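Local structure of cyanophycinase-like exopeptidase (actinobacterium SCGC AAA027-L06, 6NQC) at residues R72-F75 against W76-G80; L79-Q82 against Q83-L87; G139-E142 against N143-S146; F167-S170 against R171-T175. The protein is probably a serine peptidase of family S51, related to the cyanophycinases, that would hydrolyse peptide bonds as an exopeptidase. All blocks are in the same frame, centred on the assembly; numbering follows the deposited sequence.

In the fold
Each of the four contacts is made within one unbroken run of chain, so none closes a long loop and none crosses another. Interactions 1 and 2 come first, as consecutive stretches of helix 70-87, the connection between parallel strands 57-61 and 90-93 of the main sheet; they share L79 and G80, and their centres lie about 11 Å apart. Interaction 3 follows in the last turns of helix 135-145, whose buried side packs on strands 116-119 and 149-153 of that same sheet. Interaction 4 comes last, in the loop between the paired short strands 163-164 and 175-176, its centre about 36 Å from that of interaction 2.

Interaction 1 (R72-F75 against W76-G80); sequences RIEF and WKQLG
K77 N donates to I73 O at 2.9 Å, and L79 N to F75 O at 2.8 Å, two nearly straight bonds in the first half of helix 70-87, the helix of a beta-alpha-beta unit. The close packing is here, along the backbone. The indole of W76 stands out from the helix, CG beside its own backbone N (chi1 -84°), and only its CD1 corner approaches the preceding turn, 3.4 Å from R72 O. Beyond this turn the same side chain touches E33, A65 and E68, while I73 and K77 pack on F93 of strand 90-93. On the exposed side the side chains meet loosely. F75 CE2 stays 4.4 Å from L79 CD2, a slight apolar touch. The E74 chain bends at chi2 (63°) and crosses the extended K77 obliquely, both carboxylate oxygens resting against the methylene carbon: OE1 and OE2 are each 3.6 Å from K77 CD. The ammonium runs on past them, E74 OE1 and K77 NZ being 4.5 Å apart, too far for a salt bridge. Between these segments main-chain bonds therefore do most of the holding, and the E74-K77 pair probably adds only a weak attraction.

Interaction 2 (L79-Q82 against Q83-L87); sequences LGRQ and QADRL. With SO4 (sulfate ion), chain B.
The guanidinium of R86 is laid over the Q82 carbonyl: Q82 O and Q83 CA lie on one face, both toward its rim, Q82 O 3.5 Å from NH1, while a water lies at the edge in the plane. The R81 guanidinium is met at its edge by a sulfate, probably from the crystallisation liquor. Both arginines belong to the C-terminal half of helix 70-87, the crossover helix of a beta-alpha-beta unit, where the routine i to i+4 bonds include A84 N to G80 O. R86 bends at chi3 (-72°), folding its head back along the helix. There NH2 donates to Q83 OE1 at 2.7 Å, from above the amide's carbonyl plane, and NE adds a weak bond to the same oxygen. Q83 NE2 is used elsewhere, by E42 and L35 O, so both ends of this amide are held and its rotation is fixed. The water links R86 NH2 to L79 O, giving that carbonyl a second donor beside Q83 N. D85 runs alongside R81, pointing the same way, but R81 NE and D85 OD2 are 6.0 Å apart; the carboxylate stays beside the R81 backbone, D85 CG 3.3 Å from R81 O. A84 turns inward to F58 and S91 of the flanking strands. The sulfate, also bound by F93 N, receives R81 NH2 on its O2 at 2.7 Å.

Interaction 3 (G139-E142 against N143-S146); sequences GIYE and NWQS
E142 O is approached by two groups of S146, the hydroxyl OG at 2.9 Å and, by a weak, bent bond, the backbone N at 3.0 Å. S146 is the first residue to leave helical geometry at the end of helix 135-145. Its OG, placed between its own backbone N and carbonyl carbon (chi1 65°), is turned back toward the last turn, where N143 O is a second possible acceptor at 3.2 Å. K54 NZ also binds this hydroxyl, together with N143 OD1, while N143 ND2 reaches A114 O. Q145, just before S146, folds back over the ring of Y141, one turn earlier, in a CH-pi contact: bent at chi2 (-75°), it sets CG 3.7 Å from the ring centroid, with amide and ring planes 17° apart. W144 meets the same tyrosine obliquely, Y141 CE1 lying at the indole edge 4.0 Å from CZ3, with W144 NE1 bonded to G24 O. I140 and W144 face the sheet, both on L150. The chemistry implies a helix end where the lysine's positive charge would favour the carbonyl-rich terminus and where partners from neighbouring loops satisfy the buried polar ends of N143 and W144.

Interaction 4 (F167-S170 against R171-T175); sequences FRLS and RHQST
A type I beta turn runs from S170 to Q173, closed by Q173 N donating to S170 O at 3.1 Å from well above the carbonyl plane. The S170 hydroxyl bonds to two later residues of this turn. A chi1 of 82° keeps OG close over its own main chain, where it gives its proton to Q173 OE1 at 2.6 Å, in the amide's carbonyl plane and on a lone pair, and accepts H172 N at 3.1 Å. Serine as first residue of the turn, its OG taking the N-H two residues on, is the arrangement of an ST turn. Q173 reaches back with an extended chain beyond CG, and its aliphatic part crosses L169 at about a right angle: L169 CD1 rests 3.7 Å from Q173 CB. A water joins S170 O, at 2.7 Å, to S174 OG, so the carbonyl that closes the turn has a second partner. R171 keeps its place in the turn while its side chain, through NH1, makes a salt bridge with D207. T175, bonded to H125 through its hydroxyl, enters the strand pairing with V164. The loop joins the two short strands at the surface, the contact's centre about 21 Å from that of the chain. One serine hydroxyl, donor and acceptor at once, thereby ties the glutamine side chain and the main chain into a compact turn.

Interaction 1 (R72-F75 against W76-G80)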
loop_
_atom_site.group_PDB
_atom_site.type_symbol
_atom_site.label_atom_id
_atom_site.label_comp_id
_atom_site.label_asym_id
_atom_site.label_seq_id
_atom_site.Cartn_x
_atom_site.Cartn_y
_atom_site.Cartn_z
ATOM N N ARG A 72 -16.564 -8.239 9.476
ATOM C CA ARG A 72 -15.268 -8.271 8.821
ATOM C C ARG A 72 -14.520 -6.967 9.036
ATOM O O ARG A 72 -13.316 -6.963 9.274
ATOM C CB ARG A 72 -15.421 -8.495 7.326
ATOM C CG ARG A 72 -15.384 -9.920 6.909
ATOM C CD ARG A 72 -13.994 -10.531 6.965
ATOM N NE ARG A 72 -13.981 -11.770 6.162
ATOM C CZ ARG A 72 -14.871 -12.775 6.241
ATOM N NH1 ARG A 72 -15.892 -12.742 7.097
ATOM N NH2 ARG A 72 -14.727 -13.821 5.453
ATOM N N ILE A 73 -15.221 -5.844 8.888
ATOM C CA ILE A 73 -14.609 -4.545 9.082
ATOM C C ILE A 73 -14.154 -4.375 10.520
ATOM O O ILE A 73 -13.029 -3.930 10.770
ATOM C CB ILE A 73 -15.598 -3.445 8.653
ATOM C CG1 ILE A 73 -15.890 -3.537 7.144
ATOM C CG2 ILE A 73 -15.058 -2.099 9.043
ATOM C CD1 ILE A 73 -14.810 -2.915 6.284
ATOM N N GLU A 74 -14.989 -4.752 11.491
ATOM C CA GLU A 74 -14.550 -4.680 12.882
ATOM C C GLU A 74 -13.352 -5.588 13.148
ATOM O O GLU A 74 -12.519 -5.283 14.012
ATOM C CB GLU A 74 -15.699 -5.044 13.836
ATOM C CG GLU A 74 -15.373 -4.851 15.313
ATOM C CD GLU A 74 -15.078 -3.411 15.694
ATOM O OE1 GLU A 74 -15.637 -2.487 15.043
ATOM O OE2 GLU A 74 -14.289 -3.217 16.656
ATOM N N PHE A 75 -13.266 -6.725 12.474
ATOM C CA PHE A 75 -12.101 -7.583 12.622
ATOM C C PHE A 75 -10.851 -6.873 12.107
ATOM O O PHE A 75 -9.793 -6.958 12.741
ATOM C CB PHE A 75 -12.318 -8.916 11.890
ATOM C CG PHE A 75 -11.192 -9.919 12.084
ATOM C CD1 PHE A 75 -11.107 -10.663 13.250
ATOM C CD2 PHE A 75 -10.231 -10.123 11.097
ATOM C CE1 PHE A 75 -10.070 -11.600 13.444
ATOM C CE2 PHE A 75 -9.206 -11.037 11.285
ATOM C CZ PHE A 75 -9.135 -11.790 12.475
ATOM N N TRP A 76 -10.960 -6.168 10.967
ATOM C CA TRP A 76 -9.838 -5.374 10.482
ATOM C C TRP A 76 -9.431 -4.316 11.516
ATOM O O TRP A 76 -8.236 -4.124 11.776
ATOM C CB TRP A 76 -10.140 -4.707 9.135
ATOM C CG TRP A 76 -9.888 -5.592 7.953
ATOM C CD1 TRP A 76 -10.828 -6.079 7.081
ATOM C CD2 TRP A 76 -8.624 -6.147 7.530
ATOM N NE1 TRP A 76 -10.231 -6.886 6.145
ATOM C CE2 TRP A 76 -8.886 -6.951 6.383
ATOM C CE3 TRP A 76 -7.323 -6.052 8.002
ATOM C CZ2 TRP A 76 -7.880 -7.633 5.699
ATOM C CZ3 TRP A 76 -6.317 -6.745 7.326
ATOM C CH2 TRP A 76 -6.601 -7.525 6.196
ATOM N N LYS A 77 -10.431 -3.597 12.050
ATOM C CA LYS A 77 -10.162 -2.608 13.094
ATOM C C LYS A 77 -9.377 -3.208 14.268
ATOM O O LYS A 77 -8.349 -2.655 14.715
ATOM C CB LYS A 77 -11.485 -2.010 13.577
ATOM C CG LYS A 77 -11.375 -0.768 14.418
ATOM C CD LYS A 77 -12.736 -0.392 15.007
ATOM C CE LYS A 77 -12.606 0.744 15.981
ATOM N NZ LYS A 77 -13.875 1.545 16.100
ATOM N N GLN A 78 -9.827 -4.366 14.753
ATOM C CA GLN A 78 -9.230 -4.934 15.953
ATOM C C GLN A 78 -7.863 -5.533 15.655
ATOM O O GLN A 78 -6.936 -5.414 16.465
ATOM C CB GLN A 78 -10.165 -5.985 16.552
ATOM C CG GLN A 78 -10.947 -5.494 17.763
ATOM C CD GLN A 78 -10.045 -5.085 18.947
ATOM O OE1 GLN A 78 -9.281 -5.898 19.506
ATOM N NE2 GLN A 78 -10.133 -3.824 19.329
ATOM N N LEU A 79 -7.706 -6.157 14.486
ATOM C CA LEU A 79 -6.378 -6.577 14.028
ATOM C C LEU A 79 -5.395 -5.407 14.015
ATOM O O LEU A 79 -4.284 -5.490 14.573
ATOM C CB LEU A 79 -6.505 -7.184 12.634
ATOM C CG LEU A 79 -5.359 -8.056 12.129
ATOM C CD1 LEU A 79 -5.154 -9.225 13.055
ATOM C CD2 LEU A 79 -5.666 -8.530 10.711
ATOM N N GLY A 80 -5.785 -4.301 13.381
ATOM C CA GLY A 80 -4.907 -3.141 13.328
ATOM C C GLY A 80 -4.676 -2.502 14.685
ATOM O O GLY A 80 -3.569 -2.048 14.985
#

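Interaction 2 (L79-Q82 against Q83-L87)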
loop_
_atom_site.group_PDB
_atom_site.type_symbol
_atom_site.label_atom_id
_atom_site.label_comp_id
_atom_site.label_asym_id
_atom_site.label_seq_id
_atom_site.Cartn_x
_atom_site.Cartn_y
_atom_site.Cartn_z
ATOM N N LEU A 79 -7.706 -6.157 14.486
ATOM C CA LEU A 79 -6.378 -6.577 14.028
ATOM C C LEU A 79 -5.395 -5.407 14.015
ATOM O O LEU A 79 -4.284 -5.490 14.573
ATOM C CB LEU A 79 -6.505 -7.184 12.634
ATOM C CG LEU A 79 -5.359 -8.056 12.129
ATOM C CD1 LEU A 79 -5.154 -9.225 13.055
ATOM C CD2 LEU A 79 -5.666 -8.530 10.711
ATOM N N GLY A 80 -5.785 -4.301 13.381
ATOM C CA GLY A 80 -4.907 -3.141 13.328
ATOM C C GLY A 80 -4.676 -2.502 14.685
ATOM O O GLY A 80 -3.569 -2.048 14.985
ATOM N N ARG A 81 -5.709 -2.431 15.510
ATOM C CA ARG A 81 -5.538 -1.863 16.835
ATOM C C ARG A 81 -4.543 -2.677 17.651
ATOM O O ARG A 81 -3.682 -2.113 18.335
ATOM C CB ARG A 81 -6.890 -1.787 17.543
ATOM C CG ARG A 81 -6.856 -1.020 18.862
ATOM C CD ARG A 81 -8.278 -0.792 19.371
ATOM N NE ARG A 81 -8.893 0.429 18.842
ATOM C CZ ARG A 81 -10.160 0.775 19.052
ATOM N NH1 ARG A 81 -10.959 -0.019 19.783
ATOM N NH2 ARG A 81 -10.631 1.913 18.550
ATOM N N GLN A 82 -4.624 -4.004 17.572
ATOM C CA GLN A 82 -3.715 -4.842 18.356
ATOM C C GLN A 82 -2.286 -4.743 17.857
ATOM O O GLN A 82 -1.350 -4.800 18.655
ATOM C CB GLN A 82 -4.209 -6.295 18.345
ATOM C CG GLN A 82 -5.572 -6.428 19.035
ATOM C CD GLN A 82 -6.185 -7.833 18.966
ATOM O OE1 GLN A 82 -7.132 -8.147 19.710
ATOM N NE2 GLN A 82 -5.670 -8.662 18.060
ATOM N N GLN A 83 -2.085 -4.548 16.553
ATOM C CA GLN A 83 -0.729 -4.299 16.083
ATOM C C GLN A 83 -0.213 -2.975 16.643
ATOM O O GLN A 83 0.900 -2.910 17.176
ATOM C CB GLN A 83 -0.662 -4.315 14.561
ATOM C CG GLN A 83 0.727 -4.027 13.999
ATOM C CD GLN A 83 1.561 -5.263 13.848
ATOM O OE1 GLN A 83 1.563 -6.132 14.728
ATOM N NE2 GLN A 83 2.291 -5.359 12.744
ATOM N N ALA A 84 -1.014 -1.916 16.526
ATOM C CA ALA A 84 -0.586 -0.604 17.006
ATOM C C ALA A 84 -0.254 -0.650 18.493
ATOM O O ALA A 84 0.721 -0.041 18.943
ATOM C CB ALA A 84 -1.677 0.423 16.734
ATOM N N ASP A 85 -1.053 -1.377 19.272
ATOM C CA ASP A 85 -0.762 -1.529 20.698
ATOM C C ASP A 85 0.572 -2.240 20.934
ATOM O O ASP A 85 1.361 -1.834 21.792
ATOM C CB ASP A 85 -1.896 -2.303 21.379
ATOM C CG ASP A 85 -3.184 -1.475 21.498
ATOM O OD1 ASP A 85 -3.124 -0.234 21.313
ATOM O OD2 ASP A 85 -4.247 -2.077 21.761
ATOM N N ARG A 86 0.844 -3.305 20.185
ATOM C CA ARG A 86 2.124 -3.984 20.332
ATOM C C ARG A 86 3.288 -3.061 20.011
ATOM O O ARG A 86 4.354 -3.182 20.604
ATOM C CB ARG A 86 2.185 -5.226 19.426
ATOM C CG ARG A 86 1.217 -6.336 19.820
ATOM C CD ARG A 86 1.544 -7.663 19.126
ATOM N NE ARG A 86 1.215 -7.626 17.711
ATOM C CZ ARG A 86 0.014 -7.911 17.219
ATOM N NH1 ARG A 86 -0.965 -8.273 18.031
ATOM N NH2 ARG A 86 -0.193 -7.836 15.913
ATOM N N LEU A 87 3.122 -2.160 19.029
ATOM C CA LEU A 87 4.244 -1.323 18.634
ATOM C C LEU A 87 4.390 -0.082 19.517
ATOM O O LEU A 87 5.458 0.528 19.525
ATOM C CB LEU A 87 4.103 -0.874 17.176
ATOM C CG LEU A 87 3.923 -2.018 16.199
ATOM C CD1 LEU A 87 3.823 -1.510 14.752
ATOM C CD2 LEU A 87 5.082 -2.970 16.309
HETATM S S SO4 B . -10.137 4.910 16.523
HETATM O O1 SO4 B . -11.578 4.851 16.196
HETATM O O2 SO4 B . -9.908 4.468 17.902
HETATM O O3 SO4 B . -9.639 6.297 16.389
HETATM O O4 SO4 B . -9.422 3.982 15.650
HETATM O O HOH W 1 -2.544 -7.747 15.028
#

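Interaction 3 (G139-E142 against N143-S146)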
loop_
_atom_site.group_PDB
_atom_site.type_symbol
_atom_site.label_atom_id
_atom_site.label_comp_id
_atom_site.label_asym_id
_atom_site.label_seq_id
_atom_site.Cartn_x
_atom_site.Cartn_y
_atom_site.Cartn_z
ATOM N N GLY A 139 -5.623 14.582 0.694
ATOM C CA GLY A 139 -4.993 14.657 2.012
ATOM C C GLY A 139 -3.901 13.624 2.239
ATOM O O GLY A 139 -2.811 13.945 2.734
ATOM N N ILE A 140 -4.182 12.369 1.910
ATOM C CA ILE A 140 -3.181 11.314 2.054
ATOM C C ILE A 140 -1.948 11.623 1.212
ATOM O O ILE A 140 -0.804 11.460 1.664
ATOM C CB ILE A 140 -3.795 9.952 1.672
ATOM C CG1 ILE A 140 -4.948 9.623 2.609
ATOM C CG2 ILE A 140 -2.712 8.848 1.675
ATOM C CD1 ILE A 140 -5.845 8.523 2.126
ATOM N N TYR A 141 -2.166 12.101 -0.015
ATOM C CA TYR A 141 -1.078 12.436 -0.906
ATOM C C TYR A 141 -0.236 13.566 -0.337
ATOM O O TYR A 141 0.997 13.473 -0.276
ATOM C CB TYR A 141 -1.649 12.830 -2.278
ATOM C CG TYR A 141 -0.606 13.259 -3.272
ATOM C CD1 TYR A 141 0.214 12.331 -3.879
ATOM C CD2 TYR A 141 -0.410 14.594 -3.578
ATOM C CE1 TYR A 141 1.181 12.700 -4.781
ATOM C CE2 TYR A 141 0.570 14.974 -4.469
ATOM C CZ TYR A 141 1.359 14.015 -5.084
ATOM O OH TYR A 141 2.339 14.375 -5.996
ATOM N N GLU A 142 -0.892 14.630 0.121
ATOM C CA GLU A 142 -0.182 15.733 0.746
ATOM C C GLU A 142 0.592 15.274 1.972
ATOM O O GLU A 142 1.740 15.707 2.186
ATOM C CB GLU A 142 -1.166 16.835 1.125
ATOM C CG GLU A 142 -1.673 17.694 -0.056
ATOM C CD GLU A 142 -2.868 18.536 0.359
ATOM O OE1 GLU A 142 -3.124 18.678 1.583
ATOM O OE2 GLU A 142 -3.560 19.034 -0.540
ATOM N N ASN A 143 -0.011 14.411 2.793
ATOM C CA ASN A 143 0.700 13.895 3.962
ATOM C C ASN A 143 1.963 13.145 3.552
ATOM O O ASN A 143 3.059 13.371 4.097
ATOM C CB ASN A 143 -0.236 13.000 4.783
ATOM C CG ASN A 143 0.387 12.572 6.113
ATOM O OD1 ASN A 143 0.601 13.380 6.996
ATOM N ND2 ASN A 143 0.662 11.291 6.251
ATOM N N TRP A 144 1.842 12.278 2.551
ATOM C CA TRP A 144 2.991 11.539 2.066
ATOM C C TRP A 144 4.041 12.478 1.493
ATOM O O TRP A 144 5.238 12.353 1.792
ATOM C CB TRP A 144 2.522 10.514 1.022
ATOM C CG TRP A 144 3.623 9.803 0.347
ATOM C CD1 TRP A 144 4.632 9.104 0.937
ATOM C CD2 TRP A 144 3.833 9.701 -1.074
ATOM N NE1 TRP A 144 5.475 8.606 -0.020
ATOM C CE2 TRP A 144 5.008 8.952 -1.263
ATOM C CE3 TRP A 144 3.156 10.198 -2.194
ATOM C CZ2 TRP A 144 5.512 8.657 -2.528
ATOM C CZ3 TRP A 144 3.665 9.897 -3.460
ATOM C CH2 TRP A 144 4.832 9.140 -3.600
ATOM N N GLN A 145 3.614 13.419 0.656
ATOM C CA GLN A 145 4.564 14.332 0.037
ATOM C C GLN A 145 5.313 15.144 1.080
ATOM O O GLN A 145 6.447 15.556 0.825
ATOM C CB GLN A 145 3.846 15.235 -0.951
ATOM C CG GLN A 145 3.447 14.487 -2.224
ATOM C CD GLN A 145 4.637 14.229 -3.114
ATOM O OE1 GLN A 145 5.416 15.160 -3.398
ATOM N NE2 GLN A 145 4.823 12.976 -3.530
ATOM N N SER A 146 4.727 15.338 2.259
ATOM C CA SER A 146 5.348 16.125 3.314
ATOM C C SER A 146 5.952 15.261 4.430
ATOM O O SER A 146 6.180 15.760 5.543
ATOM C CB SER A 146 4.322 17.135 3.852
ATOM O OG SER A 146 3.214 16.501 4.499
#

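Interaction 4 (F167-S170 against R171-T175)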
loop_
_atom_site.group_PDB
_atom_site.type_symbol
_atom_site.label_atom_id
_atom_site.label_comp_id
_atom_site.label_asym_id
_atom_site.label_seq_id
_atom_site.Cartn_x
_atom_site.Cartn_y
_atom_site.Cartn_z
ATOM N N PHE A 167 -9.199 -8.962 -14.296
ATOM C CA PHE A 167 -9.249 -10.304 -14.880
ATOM C C PHE A 167 -10.575 -10.586 -15.559
ATOM O O PHE A 167 -10.642 -11.374 -16.505
ATOM C CB PHE A 167 -9.094 -11.436 -13.846
ATOM C CG PHE A 167 -8.079 -11.189 -12.820
ATOM C CD1 PHE A 167 -8.337 -11.490 -11.495
ATOM C CD2 PHE A 167 -6.862 -10.650 -13.175
ATOM C CE1 PHE A 167 -7.400 -11.245 -10.540
ATOM C CE2 PHE A 167 -5.912 -10.397 -12.220
ATOM C CZ PHE A 167 -6.172 -10.704 -10.900
ATOM N N ARG A 168 -11.656 -10.026 -15.034
ATOM C CA ARG A 168 -12.981 -10.319 -15.553
ATOM C C ARG A 168 -13.204 -9.707 -16.922
ATOM O O ARG A 168 -14.197 -10.056 -17.576
ATOM C CB ARG A 168 -14.036 -9.826 -14.548
ATOM C CG ARG A 168 -14.328 -10.850 -13.405
ATOM C CD ARG A 168 -14.157 -10.257 -11.978
ATOM N NE ARG A 168 -12.749 -9.990 -11.653
ATOM C CZ ARG A 168 -12.235 -8.779 -11.387
ATOM N NH1 ARG A 168 -13.005 -7.678 -11.401
ATOM N NH2 ARG A 168 -10.925 -8.668 -11.126
ATOM N N LEU A 169 -12.293 -8.834 -17.386
ATOM C CA LEU A 169 -12.542 -8.068 -18.590
ATOM C C LEU A 169 -11.425 -8.312 -19.592
ATOM O O LEU A 169 -11.459 -9.305 -20.326
ATOM C CB LEU A 169 -12.688 -6.583 -18.225
ATOM C CG LEU A 169 -13.913 -6.132 -17.445
ATOM C CD1 LEU A 169 -13.949 -4.607 -17.457
ATOM C CD2 LEU A 169 -15.187 -6.740 -18.030
ATOM N N SER A 170 -10.451 -7.419 -19.696
ATOM C CA SER A 170 -9.335 -7.598 -20.629
ATOM C C SER A 170 -8.190 -6.694 -20.172
ATOM O O SER A 170 -8.362 -5.840 -19.303
ATOM C CB SER A 170 -9.750 -7.279 -22.075
ATOM O OG SER A 170 -9.724 -5.883 -22.343
ATOM N N ARG A 171 -7.012 -6.887 -20.784
ATOM C CA ARG A 171 -5.890 -6.021 -20.488
ATOM C C ARG A 171 -6.124 -4.576 -20.910
ATOM O O ARG A 171 -5.383 -3.698 -20.472
ATOM C CB ARG A 171 -4.637 -6.564 -21.144
ATOM C CG ARG A 171 -4.584 -6.427 -22.669
ATOM C CD ARG A 171 -3.470 -7.299 -23.217
ATOM N NE ARG A 171 -2.139 -6.904 -22.738
ATOM C CZ ARG A 171 -1.359 -6.047 -23.401
ATOM N NH1 ARG A 171 -0.168 -5.707 -22.951
ATOM N NH2 ARG A 171 -1.783 -5.529 -24.546
ATOM N N HIS A 172 -7.128 -4.293 -21.726
ATOM C CA HIS A 172 -7.404 -2.929 -22.150
ATOM C C HIS A 172 -8.482 -2.245 -21.322
ATOM O O HIS A 172 -8.858 -1.112 -21.643
ATOM C CB HIS A 172 -7.805 -2.919 -23.622
ATOM C CG HIS A 172 -6.750 -3.472 -24.518
ATOM N ND1 HIS A 172 -5.677 -2.718 -24.954
ATOM C CD2 HIS A 172 -6.569 -4.720 -25.009
ATOM C CE1 HIS A 172 -4.896 -3.480 -25.699
ATOM N NE2 HIS A 172 -5.409 -4.699 -25.739
ATOM N N GLN A 173 -8.983 -2.920 -20.270
ATOM C CA GLN A 173 -10.035 -2.368 -19.433
ATOM C C GLN A 173 -9.596 -2.355 -17.971
ATOM O O GLN A 173 -10.352 -2.811 -17.113
ATOM C CB GLN A 173 -11.330 -3.203 -19.627
ATOM C CG GLN A 173 -11.876 -3.111 -21.084
ATOM C CD GLN A 173 -12.729 -4.320 -21.441
ATOM O OE1 GLN A 173 -12.214 -5.405 -21.727
ATOM N NE2 GLN A 173 -14.038 -4.145 -21.379
ATOM N N SER A 174 -8.394 -1.871 -17.704
ATOM C CA SER A 174 -7.910 -1.761 -16.333
ATOM C C SER A 174 -8.641 -0.644 -15.609
ATOM O O SER A 174 -9.156 0.298 -16.229
ATOM C CB SER A 174 -6.411 -1.504 -16.345
ATOM O OG SER A 174 -5.766 -2.602 -16.994
ATOM N N THR A 175 -8.720 -0.772 -14.292
ATOM C CA THR A 175 -9.160 0.324 -13.449
ATOM C C THR A 175 -8.013 1.305 -13.205
ATOM O O THR A 175 -6.868 0.910 -12.994
ATOM C CB THR A 175 -9.675 -0.239 -12.117
ATOM O OG1 THR A 175 -10.775 -1.116 -12.374
ATOM C CG2 THR A 175 -10.117 0.900 -11.156
HETATM O O HOH W 2 -7.042 -5.104 -17.037
#